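Local structure of Sts-2 protein (Mus musculus, 3D4I) at residues Gln23-Ser28 with Asp44-Arg49; Ser8-Leu13 with Gln185-Cys190; Glu127-Glu132 with Pro168-Asp173. The protein has acid-dependent phosphatase activity in its 2H-phosphatase domain, the part present here, and probably interferes with CBL-mediated down-regulation of receptor tyrosine kinases. All coordinates share one frame; numbering follows the deposited sequence. Where two conformers were deposited one is given.

Contact 1. Residues Gln23-Ser28 with Asp44-Arg49; sequences QVFGKS and DLNFPR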
ATOM      1  N   GLN A  23       5.579 -13.207   3.963  1.00 19.07           N
ATOM      2  CA  GLN A  23       6.307 -12.381   4.954  1.00 19.97           C
ATOM      3  C   GLN A  23       5.327 -11.980   6.057  1.00 19.42           C
ATOM      4  O   GLN A  23       5.696 -11.854   7.244  1.00 19.88           O
ATOM      5  CB  GLN A  23       6.842 -11.051   4.361  1.00 20.98           C
ATOM      6  CG  GLN A  23       7.867 -10.390   5.276  0.50 21.26           C
ATOM      7  CD  GLN A  23       8.258  -8.990   4.861  0.50 21.97           C
ATOM      8  OE1 GLN A  23       8.455  -8.697   3.681  0.50 26.44           O
ATOM      9  NE2 GLN A  23       8.406  -8.114   5.848  0.50 26.85           N
ATOM     10  N   VAL A  24       4.080 -11.730   5.657  1.00 17.22           N
ATOM     11  CA  VAL A  24       3.058 -11.296   6.593  1.00 17.05           C
ATOM     12  C   VAL A  24       2.370 -12.492   7.276  1.00 16.45           C
ATOM     13  O   VAL A  24       2.174 -12.501   8.486  1.00 15.71           O
ATOM     14  CB  VAL A  24       1.997 -10.383   5.893  1.00 16.88           C
ATOM     15  CG1 VAL A  24       0.837 -10.014   6.858  1.00 17.31           C
ATOM     16  CG2 VAL A  24       2.639  -9.094   5.478  1.00 16.18           C
ATOM     17  N   PHE A  25       1.969 -13.469   6.479  1.00 16.12           N
ATOM     18  CA  PHE A  25       1.086 -14.513   6.968  1.00 17.28           C
ATOM     19  C   PHE A  25       1.834 -15.757   7.416  1.00 18.09           C
ATOM     20  O   PHE A  25       1.242 -16.671   8.017  1.00 19.43           O
ATOM     21  CB  PHE A  25      -0.007 -14.801   5.944  1.00 15.93           C
ATOM     22  CG  PHE A  25      -0.921 -13.611   5.733  1.00 14.78           C
ATOM     23  CD1 PHE A  25      -1.853 -13.268   6.713  1.00 14.83           C
ATOM     24  CD2 PHE A  25      -0.768 -12.790   4.628  1.00 15.18           C
ATOM     25  CE1 PHE A  25      -2.678 -12.163   6.572  1.00 14.55           C
ATOM     26  CE2 PHE A  25      -1.599 -11.662   4.459  1.00 14.39           C
ATOM     27  CZ  PHE A  25      -2.551 -11.348   5.455  1.00 14.68           C
ATOM     28  N   GLY A  26       3.131 -15.779   7.149  1.00 18.44           N
ATOM     29  CA  GLY A  26       4.005 -16.849   7.655  1.00 20.28           C
ATOM     30  C   GLY A  26       4.062 -18.082   6.775  1.00 22.12           C
ATOM     31  O   GLY A  26       3.500 -18.107   5.672  1.00 21.09           O
ATOM     32  N   LYS A  27       4.771 -19.115   7.249  1.00 23.66           N
ATOM     33  CA  LYS A  27       5.030 -20.286   6.410  1.00 25.86           C
ATOM     34  C   LYS A  27       3.755 -21.087   6.040  1.00 24.79           C
ATOM     35  O   LYS A  27       3.728 -21.734   5.001  1.00 26.51           O
ATOM     36  CB  LYS A  27       6.163 -21.191   6.993  1.00 26.07           C
ATOM     37  CG  LYS A  27       6.022 -21.622   8.457  1.00 28.25           C
ATOM     38  CD  LYS A  27       7.340 -22.323   8.957  1.00 28.16           C
ATOM     39  CE  LYS A  27       7.258 -22.878  10.410  1.00 30.10           C
ATOM     40  NZ  LYS A  27       8.552 -23.651  10.839  1.00 31.21           N
ATOM     41  N   SER A  28       2.713 -20.969   6.859  1.00 24.86           N
ATOM     42  CA  SER A  28       1.403 -21.601   6.627  1.00 24.31           C
ATOM     43  C   SER A  28       0.445 -20.815   5.725  1.00 22.96           C
ATOM     44  O   SER A  28      -0.711 -21.186   5.611  1.00 21.51           O
ATOM     45  CB  SER A  28       0.712 -21.884   7.956  1.00 24.73           C
ATOM     46  OG  SER A  28       0.135 -20.728   8.546  1.00 28.52           O
ATOM     47  N   ASP A  44      -7.946 -12.678   4.165  1.00 17.67           N
ATOM     48  CA  ASP A  44      -7.546 -11.338   4.638  1.00 17.11           C
ATOM     49  C   ASP A  44      -7.358 -10.525   3.365  1.00 16.43           C
ATOM     50  O   ASP A  44      -7.017 -11.078   2.332  1.00 16.27           O
ATOM     51  CB  ASP A  44      -6.243 -11.449   5.443  1.00 17.07           C
ATOM     52  CG  ASP A  44      -5.739 -10.117   6.023  1.00 19.02           C
ATOM     53  OD1 ASP A  44      -5.254  -9.227   5.268  1.00 15.98           O
ATOM     54  OD2 ASP A  44      -5.725 -10.004   7.271  1.00 19.76           O
ATOM     55  N   LEU A  45      -7.606  -9.222   3.418  1.00 15.17           N
ATOM     56  CA  LEU A  45      -7.572  -8.437   2.199  1.00 14.37           C
ATOM     57  C   LEU A  45      -6.164  -8.288   1.657  1.00 14.51           C
ATOM     58  O   LEU A  45      -5.998  -7.879   0.510  1.00 14.74           O
ATOM     59  CB  LEU A  45      -8.215  -7.055   2.377  1.00 14.92           C
ATOM     60  CG  LEU A  45      -9.663  -7.031   2.887  1.00 15.00           C
ATOM     61  CD1 LEU A  45     -10.153  -5.609   2.874  1.00 14.93           C
ATOM     62  CD2 LEU A  45     -10.576  -7.887   1.977  1.00 13.34           C
ATOM     63  N   ASN A  46      -5.151  -8.628   2.448  1.00 13.92           N
ATOM     64  CA  ASN A  46      -3.774  -8.523   1.933  1.00 15.07           C
ATOM     65  C   ASN A  46      -3.344  -9.732   1.109  1.00 15.47           C
ATOM     66  O   ASN A  46      -2.265  -9.705   0.517  1.00 15.24           O
ATOM     67  CB  ASN A  46      -2.779  -8.255   3.063  1.00 14.72           C
ATOM     68  CG  ASN A  46      -1.488  -7.597   2.587  1.00 15.60           C
ATOM     69  OD1 ASN A  46      -1.494  -6.753   1.705  1.00 13.87           O
ATOM     70  ND2 ASN A  46      -0.367  -7.972   3.216  1.00 11.75           N
ATOM     71  N   PHE A  47      -4.155 -10.801   1.094  1.00 16.20           N
ATOM     72  CA  PHE A  47      -4.014 -11.845   0.061  1.00 16.23           C
ATOM     73  C   PHE A  47      -4.511 -11.257  -1.240  1.00 17.08           C
ATOM     74  O   PHE A  47      -5.483 -10.503  -1.218  1.00 16.14           O
ATOM     75  CB  PHE A  47      -4.817 -13.119   0.398  1.00 15.38           C
ATOM     76  CG  PHE A  47      -4.212 -13.954   1.497  1.00 16.81           C
ATOM     77  CD1 PHE A  47      -4.371 -13.601   2.831  1.00 17.65           C
ATOM     78  CD2 PHE A  47      -3.491 -15.105   1.198  1.00 18.79           C
ATOM     79  CE1 PHE A  47      -3.826 -14.413   3.885  1.00 18.07           C
ATOM     80  CE2 PHE A  47      -2.933 -15.882   2.210  1.00 17.33           C
ATOM     81  CZ  PHE A  47      -3.118 -15.556   3.553  1.00 17.47           C
ATOM     82  N   PRO A  48      -3.833 -11.560  -2.377  1.00 17.42           N
ATOM     83  CA  PRO A  48      -4.264 -10.956  -3.647  1.00 19.13           C
ATOM     84  C   PRO A  48      -5.619 -11.489  -4.135  1.00 21.14           C
ATOM     85  O   PRO A  48      -6.049 -12.566  -3.722  1.00 20.41           O
ATOM     86  CB  PRO A  48      -3.134 -11.333  -4.632  1.00 19.54           C
ATOM     87  CG  PRO A  48      -2.467 -12.582  -4.001  1.00 17.13           C
ATOM     88  CD  PRO A  48      -2.655 -12.436  -2.526  1.00 17.55           C
ATOM     89  N   ARG A  49      -6.264 -10.736  -5.017  1.00 24.15           N
ATOM     90  CA  ARG A  49      -7.585 -11.087  -5.551  1.00 27.19           C
ATOM     91  C   ARG A  49      -7.590 -12.460  -6.193  1.00 27.59           C
ATOM     92  O   ARG A  49      -8.561 -13.200  -6.086  1.00 28.14           O
ATOM     93  CB  ARG A  49      -8.068 -10.006  -6.544  1.00 27.14           C
ATOM     94  CG  ARG A  49      -9.248  -9.155  -6.047  1.00 28.45           C
ATOM     95  CD  ARG A  49      -9.438  -7.913  -6.939  1.00 30.24           C
ATOM     96  NE  ARG A  49     -10.834  -7.597  -7.248  1.00 35.31           N
ATOM     97  CZ  ARG A  49     -11.206  -6.707  -8.176  1.00 39.22           C
ATOM     98  NH1 ARG A  49     -10.284  -6.047  -8.880  1.00 40.43           N
ATOM     99  NH2 ARG A  49     -12.498  -6.475  -8.422  1.00 40.47           N
TER
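The Phe25 ring has Phe47 CE1 over the centre of one face, 3.3 Å above its plane, while CG1 of its own neighbour Val24 covers the centre of the opposite face. At the edge, close to the ring plane, stand the Asp44 carboxylate and Asn46 CB. The two phenyl planes are inclined by 31°, with centroids 4.3 Å apart, an oblique pairing. This ring at the end of helix 21-25 leans on a compact turn, where an Asx turn is combined with a type I beta turn from Asp44 to Phe47. With CG anti to the backbone N (chi1 -179°), the Asp44 carboxylate lies beside the rim of the Phe25 ring. Its OD1 comes 3.4 Å from Phe25 CZ and uses the anti lone pair to accept from Asn46 N at 2.9 Å, a nearly straight bond of 164°. OD2 of the same carboxylate is bonded to Thr259 of the second subunit, which ties the turn to the dimer. Asn46 is likewise held at both ends of its amide, OD1 by the backbone N of Cys70 and ND2 by Glu19. The same Asn46 ND2 lies 3.9 Å from Val24 CG2 on the helix.

Contact 2. Residues Ser8-Leu13 with Gln185-Cys190; sequences SRRGIL and QIINTC
Arg10 has its CG roughly anti to the backbone N (chi1 -152°), and the extended chain from CG to NE spans the distance from the strand side to Ile187 at the end of the helix. Ile12, two residues on, turns CG1 anti to its carbonyl carbon (chi1 -78°), which leaves Ile12 CG1 3.8 Å from Ile187 CD1. The guanidinium grips one acceptor with two nitrogens. Arg10 NH1 donates to Ile187 O at 2.6 Å, with the oxygen in the guanidinium plane and the N-H on a carbonyl lone pair; NH2 adds a weak bond to the same Ile187 O at 3.1 Å. Ile187 is the last residue of helix 172-187, so the arginine serves a carbonyl at the helix C-terminus, where the partial negative charge would probably suit its cation. In the alpha/beta fold of the histidine phosphatases this joins the helix to strand 11-16, inside the central sheet between strands 196-201 and 236-241. Cys190 O lies over one face of the guanidinium, offset toward the rim and 3.5 Å from Arg10 NH2, too poorly angled for a bond. Ile187 CD1 lies over the opposite face. From the same isoleucine, CG2 comes within 3.4 Å of Arg10 NH1. Beyond the last helical turn, Thr189 OG1 donates back to Gln185 O at 3.2 Å.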
ATOM      1  N   SER A   8      23.585  12.067 -21.941  1.00 35.95           N
ATOM      2  CA  SER A   8      22.813  11.175 -21.072  1.00 35.04           C
ATOM      3  C   SER A   8      23.632   9.929 -20.761  1.00 33.78           C
ATOM      4  O   SER A   8      24.493   9.529 -21.553  1.00 33.44           O
ATOM      5  CB  SER A   8      21.465  10.818 -21.714  1.00 35.25           C
ATOM      6  OG  SER A   8      21.655  10.423 -23.058  1.00 35.98           O
ATOM      7  N   ARG A   9      23.374   9.323 -19.599  1.00 32.23           N
ATOM      8  CA  ARG A   9      24.174   8.185 -19.150  1.00 30.63           C
ATOM      9  C   ARG A   9      23.303   6.959 -18.996  1.00 29.11           C
ATOM     10  O   ARG A   9      22.177   7.045 -18.484  1.00 28.71           O
ATOM     11  CB  ARG A   9      24.867   8.501 -17.822  1.00 31.16           C
ATOM     12  CG  ARG A   9      26.038   9.462 -17.968  1.00 33.75           C
ATOM     13  CD  ARG A   9      26.499  10.019 -16.629  1.00 37.98           C
ATOM     14  NE  ARG A   9      27.550  11.019 -16.844  1.00 41.82           N
ATOM     15  CZ  ARG A   9      28.823  10.893 -16.459  1.00 43.09           C
ATOM     16  NH1 ARG A   9      29.229   9.818 -15.794  1.00 42.43           N
ATOM     17  NH2 ARG A   9      29.692  11.864 -16.720  1.00 43.29           N
ATOM     18  N   ARG A  10      23.825   5.836 -19.466  1.00 26.64           N
ATOM     19  CA  ARG A  10      23.218   4.540 -19.247  1.00 25.71           C
ATOM     20  C   ARG A  10      23.044   4.262 -17.747  1.00 23.89           C
ATOM     21  O   ARG A  10      23.969   4.470 -16.953  1.00 22.57           O
ATOM     22  CB  ARG A  10      24.092   3.458 -19.872  1.00 26.14           C
ATOM     23  CG  ARG A  10      23.296   2.265 -20.286  1.00 28.68           C
ATOM     24  CD  ARG A  10      24.140   1.205 -20.877  1.00 32.69           C
ATOM     25  NE  ARG A  10      23.314   0.020 -21.057  1.00 34.28           N
ATOM     26  CZ  ARG A  10      23.761  -1.165 -21.457  1.00 34.10           C
ATOM     27  NH1 ARG A  10      25.049  -1.344 -21.712  1.00 29.88           N
ATOM     28  NH2 ARG A  10      22.898  -2.177 -21.581  1.00 35.04           N
ATOM     29  N   GLY A  11      21.877   3.745 -17.365  1.00 22.71           N
ATOM     30  CA  GLY A  11      21.619   3.427 -15.956  1.00 21.13           C
ATOM     31  C   GLY A  11      21.186   1.988 -15.731  1.00 20.51           C
ATOM     32  O   GLY A  11      20.564   1.368 -16.608  1.00 20.26           O
ATOM     33  N   ILE A  12      21.521   1.464 -14.554  1.00 19.97           N
ATOM     34  CA  ILE A  12      21.063   0.144 -14.106  1.00 18.82           C
ATOM     35  C   ILE A  12      20.433   0.361 -12.725  1.00 18.89           C
ATOM     36  O   ILE A  12      21.098   0.847 -11.813  1.00 18.85           O
ATOM     37  CB  ILE A  12      22.216  -0.868 -14.012  1.00 20.33           C
ATOM     38  CG1 ILE A  12      22.596  -1.391 -15.410  1.00 19.30           C
ATOM     39  CG2 ILE A  12      21.858  -2.062 -13.063  1.00 18.87           C
ATOM     40  CD1 ILE A  12      21.719  -2.528 -15.873  1.00 23.42           C
ATOM     41  N   LEU A  13      19.145   0.042 -12.607  1.00 17.36           N
ATOM     42  CA  LEU A  13      18.383   0.320 -11.391  1.00 16.00           C
ATOM     43  C   LEU A  13      17.896  -1.014 -10.863  1.00 15.71           C
ATOM     44  O   LEU A  13      17.030  -1.662 -11.461  1.00 14.99           O
ATOM     45  CB  LEU A  13      17.205   1.268 -11.672  1.00 16.59           C
ATOM     46  CG  LEU A  13      16.336   1.657 -10.460  1.00 14.52           C
ATOM     47  CD1 LEU A  13      17.147   2.383  -9.381  1.00 17.19           C
ATOM     48  CD2 LEU A  13      15.169   2.538 -10.960  1.00 16.07           C
ATOM     49  N   GLN A 185      26.390 -10.089 -19.313  1.00 27.39           N
ATOM     50  CA  GLN A 185      25.560 -10.313 -20.503  1.00 28.86           C
ATOM     51  C   GLN A 185      24.483  -9.239 -20.658  1.00 28.72           C
ATOM     52  O   GLN A 185      24.213  -8.775 -21.765  1.00 28.58           O
ATOM     53  CB  GLN A 185      24.943 -11.716 -20.495  1.00 28.91           C
ATOM     54  CG  GLN A 185      23.832 -11.931 -21.522  1.00 31.34           C
ATOM     55  CD  GLN A 185      23.473 -13.414 -21.748  1.00 31.33           C
ATOM     56  OE1 GLN A 185      24.355 -14.265 -21.890  1.00 34.90           O
ATOM     57  NE2 GLN A 185      22.168 -13.711 -21.800  1.00 33.72           N
ATOM     58  N   ILE A 186      23.883  -8.835 -19.546  1.00 28.37           N
ATOM     59  CA  ILE A 186      22.855  -7.801 -19.569  1.00 28.93           C
ATOM     60  C   ILE A 186      23.418  -6.496 -20.140  1.00 30.51           C
ATOM     61  O   ILE A 186      22.805  -5.890 -21.020  1.00 31.03           O
ATOM     62  CB  ILE A 186      22.212  -7.596 -18.157  1.00 28.63           C
ATOM     63  CG1 ILE A 186      21.375  -8.829 -17.784  1.00 27.56           C
ATOM     64  CG2 ILE A 186      21.346  -6.348 -18.120  1.00 28.17           C
ATOM     65  CD1 ILE A 186      20.830  -8.812 -16.368  1.00 27.95           C
ATOM     66  N   ILE A 187      24.594  -6.092 -19.670  1.00 32.08           N
ATOM     67  CA  ILE A 187      25.216  -4.849 -20.142  1.00 35.00           C
ATOM     68  C   ILE A 187      25.519  -4.891 -21.648  1.00 37.14           C
ATOM     69  O   ILE A 187      25.346  -3.892 -22.356  1.00 37.88           O
ATOM     70  CB  ILE A 187      26.485  -4.488 -19.309  1.00 34.64           C
ATOM     71  CG1 ILE A 187      26.098  -4.201 -17.863  1.00 34.08           C
ATOM     72  CG2 ILE A 187      27.239  -3.290 -19.900  1.00 36.40           C
ATOM     73  CD1 ILE A 187      24.877  -3.380 -17.706  1.00 31.85           C
ATOM     74  N   ASN A 188      25.944  -6.055 -22.129  1.00 39.24           N
ATOM     75  CA  ASN A 188      26.192  -6.264 -23.562  1.00 41.39           C
ATOM     76  C   ASN A 188      24.945  -6.597 -24.405  1.00 42.57           C
ATOM     77  O   ASN A 188      25.060  -6.866 -25.601  1.00 43.24           O
ATOM     78  CB  ASN A 188      27.276  -7.319 -23.759  1.00 41.19           C
ATOM     79  CG  ASN A 188      28.646  -6.844 -23.309  1.00 42.31           C
ATOM     80  OD1 ASN A 188      28.850  -6.464 -22.152  1.00 41.97           O
ATOM     81  ND2 ASN A 188      29.605  -6.869 -24.235  1.00 43.44           N
ATOM     82  N   THR A 189      23.760  -6.563 -23.794  1.00 44.59           N
ATOM     83  CA  THR A 189      22.515  -6.809 -24.529  1.00 46.11           C
ATOM     84  C   THR A 189      22.356  -5.750 -25.625  1.00 47.00           C
ATOM     85  O   THR A 189      22.105  -6.091 -26.791  1.00 47.85           O
ATOM     86  CB  THR A 189      21.268  -6.919 -23.588  1.00 46.35           C
ATOM     87  OG1 THR A 189      21.259  -8.215 -22.968  1.00 47.04           O
ATOM     88  CG2 THR A 189      19.950  -6.751 -24.358  1.00 46.92           C
ATOM     89  N   CYS A 190      22.528  -4.479 -25.247  1.00 47.19           N
ATOM     90  CA  CYS A 190      22.544  -3.353 -26.187  1.00 47.25           C
ATOM     91  C   CYS A 190      23.482  -2.271 -25.619  1.00 45.96           C
ATOM     92  O   CYS A 190      23.017  -1.337 -24.964  1.00 45.67           O
ATOM     93  CB  CYS A 190      21.127  -2.797 -26.389  1.00 47.49           C
ATOM     94  SG  CYS A 190      19.857  -4.001 -26.977  1.00 53.43           S
TER

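Contact 3. Residues Glu127-Glu132 with Pro168-Asp173; sequences EWMKWE and PAESYD
Glu170 OE2 is gripped by two groups: Met129 N donates to its anti lone pair at 2.9 Å in a nearly straight bond (167°), and Arg178, which also bonds the carbonyl oxygen of Glu127 and so bridges the two segments, forms a salt bridge with it. Glu170 CG sits between the backbone N and the carbonyl carbon (chi1 56°), and the extended chain beyond crosses Met129 at about a right angle, with OE2 3.4 Å from Met129 CG. The backbone of Glu170 is used as well: Trp128 NE1 donates to Glu170 O at 3.1 Å, approaching from above the carbonyl plane. Lys130 CB covers one face of the indole. On the opposite face Tyr172 presents its edge in a T-shaped contact, ring centroids 5.6 Å apart and planes at 63°, and Tyr172 CB lies 3.6 Å from Trp128 CZ2. An alanine in place of Trp128 would probably leave Glu170 O without its indole donor and open a gap beside Tyr172. Away from the indole, Met129 CE lies 3.7 Å from Pro168 CA. The contact thus fastens the loop between strand 119-121 and helix 143-148 to the start of helix 172-187, where Ser171 is the N-cap, Tyr175 stacks on Trp128 and Cys221 of helix 221-229 touches both Trp128 and Tyr172.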
ATOM      1  N   GLU A 127      17.446 -15.520  -6.554  1.00 18.73           N
ATOM      2  CA  GLU A 127      18.022 -15.557  -5.214  1.00 19.82           C
ATOM      3  C   GLU A 127      19.137 -16.601  -5.105  1.00 20.21           C
ATOM      4  O   GLU A 127      19.142 -17.589  -5.841  1.00 20.59           O
ATOM      5  CB  GLU A 127      16.883 -15.863  -4.206  1.00 20.11           C
ATOM      6  CG  GLU A 127      17.271 -15.889  -2.731  1.00 20.57           C
ATOM      7  CD  GLU A 127      17.728 -14.534  -2.237  1.00 19.73           C
ATOM      8  OE1 GLU A 127      18.919 -14.239  -2.388  1.00 19.81           O
ATOM      9  OE2 GLU A 127      16.890 -13.765  -1.700  1.00 22.01           O
ATOM     10  N   TRP A 128      20.095 -16.377  -4.209  1.00 20.52           N
ATOM     11  CA  TRP A 128      21.081 -17.404  -3.853  1.00 20.63           C
ATOM     12  C   TRP A 128      20.349 -18.670  -3.419  1.00 21.13           C
ATOM     13  O   TRP A 128      19.490 -18.597  -2.542  1.00 20.08           O
ATOM     14  CB  TRP A 128      21.971 -16.887  -2.712  1.00 20.49           C
ATOM     15  CG  TRP A 128      23.115 -17.814  -2.259  1.00 19.43           C
ATOM     16  CD1 TRP A 128      23.654 -18.866  -2.936  1.00 20.93           C
ATOM     17  CD2 TRP A 128      23.885 -17.674  -1.064  1.00 20.74           C
ATOM     18  NE1 TRP A 128      24.691 -19.420  -2.215  1.00 19.37           N
ATOM     19  CE2 TRP A 128      24.859 -18.698  -1.064  1.00 21.29           C
ATOM     20  CE3 TRP A 128      23.838 -16.784   0.024  1.00 21.20           C
ATOM     21  CZ2 TRP A 128      25.761 -18.879  -0.003  1.00 22.13           C
ATOM     22  CZ3 TRP A 128      24.760 -16.962   1.079  1.00 21.48           C
ATOM     23  CH2 TRP A 128      25.697 -17.991   1.050  1.00 20.97           C
ATOM     24  N   MET A 129      20.697 -19.821  -4.018  1.00 21.59           N
ATOM     25  CA  MET A 129      19.956 -21.088  -3.799  1.00 22.56           C
ATOM     26  C   MET A 129      20.003 -21.574  -2.365  1.00 23.20           C
ATOM     27  O   MET A 129      19.117 -22.297  -1.923  1.00 23.89           O
ATOM     28  CB  MET A 129      20.460 -22.199  -4.744  1.00 23.07           C
ATOM     29  CG  MET A 129      20.233 -21.895  -6.229  1.00 23.62           C
ATOM     30  SD  MET A 129      18.479 -21.958  -6.659  1.00 26.96           S
ATOM     31  CE  MET A 129      18.212 -23.742  -6.492  1.00 28.12           C
ATOM     32  N   LYS A 130      21.056 -21.179  -1.656  1.00 24.12           N
ATOM     33  CA  LYS A 130      21.200 -21.387  -0.221  1.00 24.35           C
ATOM     34  C   LYS A 130      19.952 -20.961   0.552  1.00 24.11           C
ATOM     35  O   LYS A 130      19.635 -21.562   1.574  1.00 23.86           O
ATOM     36  CB  LYS A 130      22.394 -20.563   0.277  1.00 25.00           C
ATOM     37  CG  LYS A 130      22.680 -20.614   1.785  1.00 26.68           C
ATOM     38  CD  LYS A 130      23.334 -21.915   2.177  1.00 30.10           C
ATOM     39  CE  LYS A 130      24.799 -21.949   1.779  1.00 30.80           C
ATOM     40  NZ  LYS A 130      25.419 -23.265   2.152  1.00 33.65           N
ATOM     41  N   TRP A 131      19.266 -19.923   0.066  1.00 22.97           N
ATOM     42  CA  TRP A 131      18.120 -19.356   0.775  1.00 23.45           C
ATOM     43  C   TRP A 131      16.777 -19.728   0.173  1.00 24.27           C
ATOM     44  O   TRP A 131      15.755 -19.146   0.541  1.00 24.90           O
ATOM     45  CB  TRP A 131      18.253 -17.829   0.881  1.00 22.67           C
ATOM     46  CG  TRP A 131      19.456 -17.436   1.657  1.00 21.77           C
ATOM     47  CD1 TRP A 131      20.063 -18.159   2.662  1.00 20.94           C
ATOM     48  CD2 TRP A 131      20.215 -16.235   1.512  1.00 20.86           C
ATOM     49  NE1 TRP A 131      21.146 -17.471   3.146  1.00 21.12           N
ATOM     50  CE2 TRP A 131      21.259 -16.285   2.458  1.00 21.43           C
ATOM     51  CE3 TRP A 131      20.107 -15.107   0.676  1.00 21.80           C
ATOM     52  CZ2 TRP A 131      22.191 -15.254   2.600  1.00 21.88           C
ATOM     53  CZ3 TRP A 131      21.043 -14.077   0.817  1.00 21.18           C
ATOM     54  CH2 TRP A 131      22.068 -14.161   1.780  1.00 21.49           C
ATOM     55  N   GLU A 132      16.780 -20.705  -0.732  1.00 24.74           N
ATOM     56  CA  GLU A 132      15.559 -21.190  -1.375  1.00 25.85           C
ATOM     57  C   GLU A 132      15.468 -22.712  -1.275  1.00 27.25           C
ATOM     58  O   GLU A 132      16.471 -23.388  -1.049  1.00 26.80           O
ATOM     59  CB  GLU A 132      15.500 -20.746  -2.837  1.00 25.25           C
ATOM     60  CG  GLU A 132      15.471 -19.228  -3.044  1.00 24.99           C
ATOM     61  CD  GLU A 132      14.081 -18.623  -2.940  1.00 24.24           C
ATOM     62  OE1 GLU A 132      13.069 -19.352  -3.022  1.00 29.05           O
ATOM     63  OE2 GLU A 132      13.989 -17.397  -2.771  1.00 23.68           O
ATOM     64  N   PRO A 168      21.258 -26.239  -6.621  1.00 30.95           N
ATOM     65  CA  PRO A 168      20.801 -26.134  -5.233  1.00 31.04           C
ATOM     66  C   PRO A 168      21.940 -25.964  -4.216  1.00 30.39           C
ATOM     67  O   PRO A 168      21.737 -25.351  -3.162  1.00 30.21           O
ATOM     68  CB  PRO A 168      20.078 -27.461  -5.007  1.00 31.26           C
ATOM     69  CG  PRO A 168      19.629 -27.854  -6.361  1.00 31.67           C
ATOM     70  CD  PRO A 168      20.772 -27.474  -7.253  1.00 31.39           C
ATOM     71  N   ALA A 169      23.117 -26.506  -4.532  1.00 29.44           N
ATOM     72  CA  ALA A 169      24.267 -26.413  -3.627  1.00 28.02           C
ATOM     73  C   ALA A 169      25.254 -25.279  -3.971  1.00 27.29           C
ATOM     74  O   ALA A 169      26.376 -25.255  -3.446  1.00 26.47           O
ATOM     75  CB  ALA A 169      24.996 -27.770  -3.545  1.00 28.86           C
ATOM     76  N   GLU A 170      24.860 -24.331  -4.828  1.00 25.84           N
ATOM     77  CA  GLU A 170      25.797 -23.264  -5.183  1.00 24.36           C
ATOM     78  C   GLU A 170      26.310 -22.580  -3.923  1.00 23.68           C
ATOM     79  O   GLU A 170      25.543 -22.259  -3.016  1.00 23.54           O
ATOM     80  CB  GLU A 170      25.235 -22.248  -6.197  1.00 25.21           C
ATOM     81  CG  GLU A 170      23.951 -21.578  -5.773  1.00 24.27           C
ATOM     82  CD  GLU A 170      23.599 -20.319  -6.568  1.00 23.77           C
ATOM     83  OE1 GLU A 170      24.148 -20.056  -7.666  1.00 22.54           O
ATOM     84  OE2 GLU A 170      22.713 -19.606  -6.079  1.00 20.24           O
ATOM     85  N   SER A 171      27.623 -22.408  -3.863  1.00 23.12           N
ATOM     86  CA  SER A 171      28.269 -21.709  -2.766  1.00 23.46           C
ATOM     87  C   SER A 171      28.081 -20.217  -2.959  1.00 23.57           C
ATOM     88  O   SER A 171      27.618 -19.775  -4.015  1.00 23.36           O
ATOM     89  CB  SER A 171      29.758 -22.017  -2.757  1.00 23.78           C
ATOM     90  OG  SER A 171      30.364 -21.526  -3.949  1.00 22.70           O
ATOM     91  N   TYR A 172      28.462 -19.442  -1.946  1.00 24.03           N
ATOM     92  CA  TYR A 172      28.457 -17.984  -2.059  1.00 23.99           C
ATOM     93  C   TYR A 172      29.331 -17.525  -3.222  1.00 24.23           C
ATOM     94  O   TYR A 172      28.894 -16.703  -4.034  1.00 23.47           O
ATOM     95  CB  TYR A 172      28.874 -17.313  -0.745  1.00 23.50           C
ATOM     96  CG  TYR A 172      29.018 -15.811  -0.838  1.00 23.17           C
ATOM     97  CD1 TYR A 172      27.896 -14.985  -0.959  1.00 23.11           C
ATOM     98  CD2 TYR A 172      30.278 -15.211  -0.808  1.00 22.67           C
ATOM     99  CE1 TYR A 172      28.032 -13.594  -1.052  1.00 22.67           C
ATOM    100  CE2 TYR A 172      30.419 -13.817  -0.909  1.00 23.26           C
ATOM    101  CZ  TYR A 172      29.304 -13.026  -1.025  1.00 22.05           C
ATOM    102  OH  TYR A 172      29.456 -11.662  -1.108  1.00 22.49           O
ATOM    103  N   ASP A 173      30.549 -18.061  -3.305  1.00 24.52           N
ATOM    104  CA  ASP A 173      31.467 -17.744  -4.413  1.00 25.26           C
ATOM    105  C   ASP A 173      30.862 -18.019  -5.797  1.00 24.51           C
ATOM    106  O   ASP A 173      31.009 -17.213  -6.728  1.00 24.85           O
ATOM    107  CB  ASP A 173      32.825 -18.463  -4.263  1.00 25.43           C
ATOM    108  CG  ASP A 173      33.668 -17.910  -3.111  1.00 28.16           C
ATOM    109  OD1 ASP A 173      33.482 -16.743  -2.690  1.00 31.58           O
ATOM    110  OD2 ASP A 173      34.537 -18.657  -2.611  1.00 31.53           O
TER

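In the fold
Contacts 2 and 3 share helix 172-187: contact 3 holds its beginning and contact 2 its end, with centres 26 Å apart. Centre to centre, contact 1 lies 35 Å from contact 2, on the opposite side of the chain's centre, and 26 Å from contact 3; nearest atoms of contacts 1 and 3 are about 11 Å apart. Strand 11-16 of contact 2 runs into the Arg-His-Gly sequence that in this family carries the nucleophilic histidine, and helix 21-25 of contact 1 follows it. Glu127 of contact 3 touches His202, just after strand 196-201, probably the second histidine of the 2H site. Contact 1 alone of the three touches the second subunit.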